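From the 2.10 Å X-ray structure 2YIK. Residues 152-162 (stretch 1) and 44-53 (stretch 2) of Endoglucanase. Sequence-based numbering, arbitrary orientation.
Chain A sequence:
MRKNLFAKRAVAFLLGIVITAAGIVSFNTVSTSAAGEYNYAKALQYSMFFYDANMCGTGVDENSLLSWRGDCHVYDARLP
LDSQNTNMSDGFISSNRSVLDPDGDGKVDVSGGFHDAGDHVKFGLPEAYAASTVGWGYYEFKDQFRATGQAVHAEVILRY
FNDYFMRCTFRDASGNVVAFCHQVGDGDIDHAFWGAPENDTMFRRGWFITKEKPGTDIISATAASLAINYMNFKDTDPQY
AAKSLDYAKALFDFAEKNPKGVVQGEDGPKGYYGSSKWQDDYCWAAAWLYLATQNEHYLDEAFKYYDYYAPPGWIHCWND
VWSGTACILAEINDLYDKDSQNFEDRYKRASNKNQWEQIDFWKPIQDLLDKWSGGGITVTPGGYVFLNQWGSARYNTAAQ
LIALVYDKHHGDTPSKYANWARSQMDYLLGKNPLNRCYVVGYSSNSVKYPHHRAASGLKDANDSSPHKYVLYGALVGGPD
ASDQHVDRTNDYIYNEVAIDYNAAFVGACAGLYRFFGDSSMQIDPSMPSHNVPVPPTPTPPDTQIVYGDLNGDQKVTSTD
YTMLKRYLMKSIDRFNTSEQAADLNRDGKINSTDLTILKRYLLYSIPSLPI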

# COMPACT_ATOMS: atom_id res chain seq x y z
N VAL A 152 -1.08 -8.24 16.17
CA VAL A 152 0.03 -7.47 16.72
C VAL A 152 1.05 -7.15 15.62
O VAL A 152 1.53 -6.02 15.52
CB VAL A 152 0.72 -8.21 17.89
CG1 VAL A 152 1.99 -7.46 18.30
CG2 VAL A 152 -0.24 -8.30 19.07
N HIS A 153 1.37 -8.15 14.80
CA HIS A 153 2.34 -7.98 13.71
C HIS A 153 1.84 -6.89 12.75
O HIS A 153 2.59 -6.01 12.34
CB HIS A 153 2.50 -9.30 12.95
CG HIS A 153 3.69 -9.34 12.04
ND1 HIS A 153 4.51 -8.25 11.81
CD2 HIS A 153 4.21 -10.36 11.30
CE1 HIS A 153 5.47 -8.59 10.97
NE2 HIS A 153 5.31 -9.86 10.65
N ALA A 154 0.55 -6.96 12.41
CA ALA A 154 -0.05 -5.97 11.51
C ALA A 154 0.04 -4.56 12.08
O ALA A 154 0.39 -3.61 11.37
CB ALA A 154 -1.51 -6.33 11.26
N GLU A 155 -0.27 -4.41 13.36
CA GLU A 155 -0.22 -3.10 13.98
C GLU A 155 1.20 -2.53 14.03
O GLU A 155 1.39 -1.32 13.87
CB GLU A 155 -0.87 -3.15 15.37
CG GLU A 155 -2.37 -3.45 15.29
CD GLU A 155 -3.09 -3.31 16.61
OE1 GLU A 155 -2.42 -3.02 17.62
OE2 GLU A 155 -4.33 -3.49 16.65
N VAL A 156 2.20 -3.39 14.22
CA VAL A 156 3.58 -2.91 14.25
C VAL A 156 3.97 -2.36 12.88
O VAL A 156 4.64 -1.33 12.78
CB VAL A 156 4.56 -4.03 14.65
CG1 VAL A 156 6.00 -3.56 14.47
CG2 VAL A 156 4.33 -4.43 16.11
N ILE A 157 3.55 -3.06 11.83
CA ILE A 157 3.85 -2.63 10.46
C ILE A 157 3.10 -1.33 10.14
O ILE A 157 3.69 -0.41 9.60
CB ILE A 157 3.47 -3.71 9.41
CG1 ILE A 157 4.50 -4.84 9.39
CG2 ILE A 157 3.43 -3.10 8.02
CD1 ILE A 157 4.79 -5.41 10.75
N LEU A 158 1.81 -1.27 10.48
CA LEU A 158 1.02 -0.08 10.21
C LEU A 158 1.50 1.15 10.98
O LEU A 158 1.42 2.27 10.48
CB LEU A 158 -0.46 -0.35 10.47
CG LEU A 158 -1.07 -1.34 9.47
CD1 LEU A 158 -2.39 -1.86 9.97
CD2 LEU A 158 -1.22 -0.66 8.11
N ARG A 159 2.00 0.94 12.20
CA ARG A 159 2.52 2.05 12.99
C ARG A 159 3.81 2.54 12.36
O ARG A 159 4.07 3.74 12.31
CB ARG A 159 2.80 1.62 14.44
CG ARG A 159 1.58 1.59 15.34
CD ARG A 159 1.94 1.00 16.71
NE ARG A 159 0.81 0.96 17.63
CZ ARG A 159 0.39 1.99 18.36
NH1 ARG A 159 1.01 3.16 18.28
NH2 ARG A 159 -0.64 1.84 19.18
N TYR A 160 4.63 1.61 11.87
CA TYR A 160 5.89 1.99 11.25
C TYR A 160 5.66 2.81 9.98
O TYR A 160 6.41 3.74 9.71
CB TYR A 160 6.74 0.75 10.94
CG TYR A 160 8.23 1.02 11.02
CD1 TYR A 160 8.86 1.23 12.25
CD2 TYR A 160 9.02 1.07 9.87
CE1 TYR A 160 10.22 1.49 12.34
CE2 TYR A 160 10.38 1.32 9.94
CZ TYR A 160 10.98 1.54 11.18
OH TYR A 160 12.33 1.80 11.26
N PHE A 161 4.62 2.46 9.21
CA PHE A 161 4.29 3.20 7.98
C PHE A 161 3.82 4.61 8.33
O PHE A 161 4.38 5.60 7.89
CB PHE A 161 3.14 2.55 7.20
CG PHE A 161 3.56 1.58 6.14
CD1 PHE A 161 4.24 2.00 5.00
CD2 PHE A 161 3.21 0.24 6.24
CE1 PHE A 161 4.57 1.10 3.98
CE2 PHE A 161 3.53 -0.67 5.24
CZ PHE A 161 4.21 -0.24 4.10
N ASN A 162 2.76 4.66 9.13
CA ASN A 162 2.16 5.93 9.51
C ASN A 162 2.98 6.86 10.41
O ASN A 162 2.82 8.07 10.34
CB ASN A 162 0.77 5.67 10.10
CG ASN A 162 -0.18 5.07 9.07
OD1 ASN A 162 -0.46 3.86 9.09
ND2 ASN A 162 -0.68 5.91 8.17
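Stretch 2, residues 44-53: LQYSMFFYDA

The apolar centre of this contact is built from two neighbouring turns of each segment. On stretch 1, which is helical throughout, A154 and I157 lie where the two backbones come nearest: the CA of A154 is 7.2 Å from the CA of M48, and the CA of I157 is 6.9 Å from the CA of Y51. The three-residue step is the same on both sides, so the pairs follow one another in register and the segments run in broadly the same direction.

Stretch 2 is less regular than its partner. Residues 44-47 belong to a helix that begins earlier in the chain, and S47 OG donates a hydrogen bond to L44 O at 2.7 Å, returning the hydroxyl to its own backbone. Further on, F49 N bonds to Y46 O at 3.0 Å and Y51 N to M48 O at 2.9 Å, each reaching back three residues rather than the four of an alpha helix. A weakly bonded helix follows at about 49-53, in which A53 N reaches F49 O at 3.2 Å. The axis of this short helix crosses that of 152-162 at 39°, with a closest approach of 10.3 Å, a spacing that leaves room for side chains between the two backbones.

M48 points toward stretch 1 and brings its sulfur against A154, with SD 3.6 Å from the CA of A154 and 3.7 Å from its CB. The small methyl of alanine lets the thioether come right up to the helix backbone, while the unbranched, flexible methionine chain can follow the surface it meets. One turn along, I157 and Y51 point toward each other, and I157 CG1 packs 3.8 Å from Y51 CB. Here the aliphatic branches of isoleucine meet the base of the tyrosine, whose hydroxyl is hydrogen-bonded elsewhere in the structure. The Y51 ring then continues to F161, a further turn down the helix. F161 CZ lies 4.0 Å from Y51 CE1, and the ring centroids are 5.9 Å apart with planes at 66°, an oblique meeting of two large apolar surfaces.

Toward the other end, H153 has the largest area covered by stretch 2. Its flat ring offers a face and an edge to different partners. M48 CB sits over one face, 3.8 Å from the ring centroid and only 20° off the normal, a CH-pi contact. The edge of H153 is directed at the face of F49, with centroids 4.9 Å apart and planes at 71°. F49 starts out pointing away from stretch 1, but the end of its side chain comes back near enough to receive this edge.

The polar margin is formed by D52, whose CA-to-CB bond points sideways while its carboxylate end comes nearer. OD1 of D52 approaches the edge of the H153 ring and also lies 4.0 Å from I157 CD1, so the acid borders the apolar centre; its other oxygen, OD2, is hydrogen-bonded elsewhere in the structure.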

# COMPACT_ATOMS: atom_id res chain seq x y z
N LEU A 44 -1.25 -15.77 5.65
CA LEU A 44 -1.43 -14.45 6.25
C LEU A 44 -0.21 -14.15 7.12
O LEU A 44 0.41 -13.09 7.02
CB LEU A 44 -2.69 -14.42 7.12
CG LEU A 44 -2.90 -13.15 7.94
CD1 LEU A 44 -2.95 -11.94 7.01
CD2 LEU A 44 -4.18 -13.24 8.76
N GLN A 45 0.13 -15.11 7.99
CA GLN A 45 1.28 -14.95 8.87
C GLN A 45 2.52 -14.59 8.09
O GLN A 45 3.18 -13.58 8.36
CB GLN A 45 1.52 -16.24 9.66
CG GLN A 45 2.87 -16.30 10.34
CD GLN A 45 3.17 -17.66 10.94
OE1 GLN A 45 2.88 -18.70 10.34
NE2 GLN A 45 3.76 -17.67 12.13
N TYR A 46 2.86 -15.42 7.11
CA TYR A 46 4.03 -15.19 6.29
C TYR A 46 4.01 -13.89 5.49
O TYR A 46 5.02 -13.19 5.41
CB TYR A 46 4.23 -16.37 5.32
CG TYR A 46 4.98 -17.55 5.91
CD1 TYR A 46 4.60 -18.10 7.13
CD2 TYR A 46 6.05 -18.13 5.23
CE1 TYR A 46 5.26 -19.20 7.66
CE2 TYR A 46 6.72 -19.23 5.75
CZ TYR A 46 6.33 -19.76 6.97
OH TYR A 46 6.98 -20.86 7.49
N SER A 47 2.85 -13.55 4.92
CA SER A 47 2.74 -12.35 4.09
C SER A 47 3.31 -11.05 4.67
O SER A 47 3.89 -10.26 3.94
CB SER A 47 1.27 -12.10 3.68
OG SER A 47 0.47 -11.65 4.76
N MET A 48 3.15 -10.84 5.98
CA MET A 48 3.65 -9.61 6.58
C MET A 48 5.15 -9.53 6.77
O MET A 48 5.71 -8.43 6.89
CB MET A 48 2.94 -9.35 7.92
CG MET A 48 1.49 -8.95 7.73
SD MET A 48 0.53 -8.74 9.24
CE MET A 48 -0.00 -10.38 9.51
N PHE A 49 5.83 -10.67 6.78
CA PHE A 49 7.27 -10.66 6.97
C PHE A 49 8.05 -9.94 5.89
O PHE A 49 9.20 -9.57 6.11
CB PHE A 49 7.78 -12.09 7.14
CG PHE A 49 7.57 -12.62 8.52
CD1 PHE A 49 8.52 -12.41 9.52
CD2 PHE A 49 6.38 -13.26 8.85
CE1 PHE A 49 8.28 -12.84 10.83
CE2 PHE A 49 6.14 -13.69 10.14
CZ PHE A 49 7.08 -13.48 11.14
N PHE A 50 7.43 -9.72 4.74
CA PHE A 50 8.12 -8.99 3.69
C PHE A 50 8.34 -7.57 4.17
O PHE A 50 9.35 -6.95 3.87
CB PHE A 50 7.32 -8.93 2.39
CG PHE A 50 7.98 -8.07 1.34
CD1 PHE A 50 9.10 -8.52 0.66
CD2 PHE A 50 7.49 -6.79 1.06
CE1 PHE A 50 9.76 -7.70 -0.25
CE2 PHE A 50 8.14 -5.96 0.16
CZ PHE A 50 9.27 -6.42 -0.52
N TYR A 51 7.39 -7.06 4.94
CA TYR A 51 7.51 -5.71 5.44
C TYR A 51 8.66 -5.60 6.44
O TYR A 51 9.38 -4.61 6.44
CB TYR A 51 6.17 -5.26 6.02
CG TYR A 51 5.15 -5.11 4.92
CD1 TYR A 51 5.27 -4.09 3.96
CD2 TYR A 51 4.12 -6.05 4.76
CE1 TYR A 51 4.40 -4.02 2.87
CE2 TYR A 51 3.25 -5.98 3.67
CZ TYR A 51 3.39 -4.97 2.73
OH TYR A 51 2.57 -4.93 1.63
N ASP A 52 8.85 -6.63 7.26
CA ASP A 52 9.95 -6.61 8.21
C ASP A 52 11.27 -6.55 7.45
O ASP A 52 12.23 -5.92 7.91
CB ASP A 52 9.95 -7.87 9.09
CG ASP A 52 8.71 -7.98 9.95
OD1 ASP A 52 7.60 -7.95 9.38
OD2 ASP A 52 8.85 -8.10 11.19
N ALA A 53 11.32 -7.19 6.29
CA ALA A 53 12.53 -7.22 5.48
C ALA A 53 12.84 -5.88 4.82
O ALA A 53 13.97 -5.65 4.41
CB ALA A 53 12.43 -8.31 4.42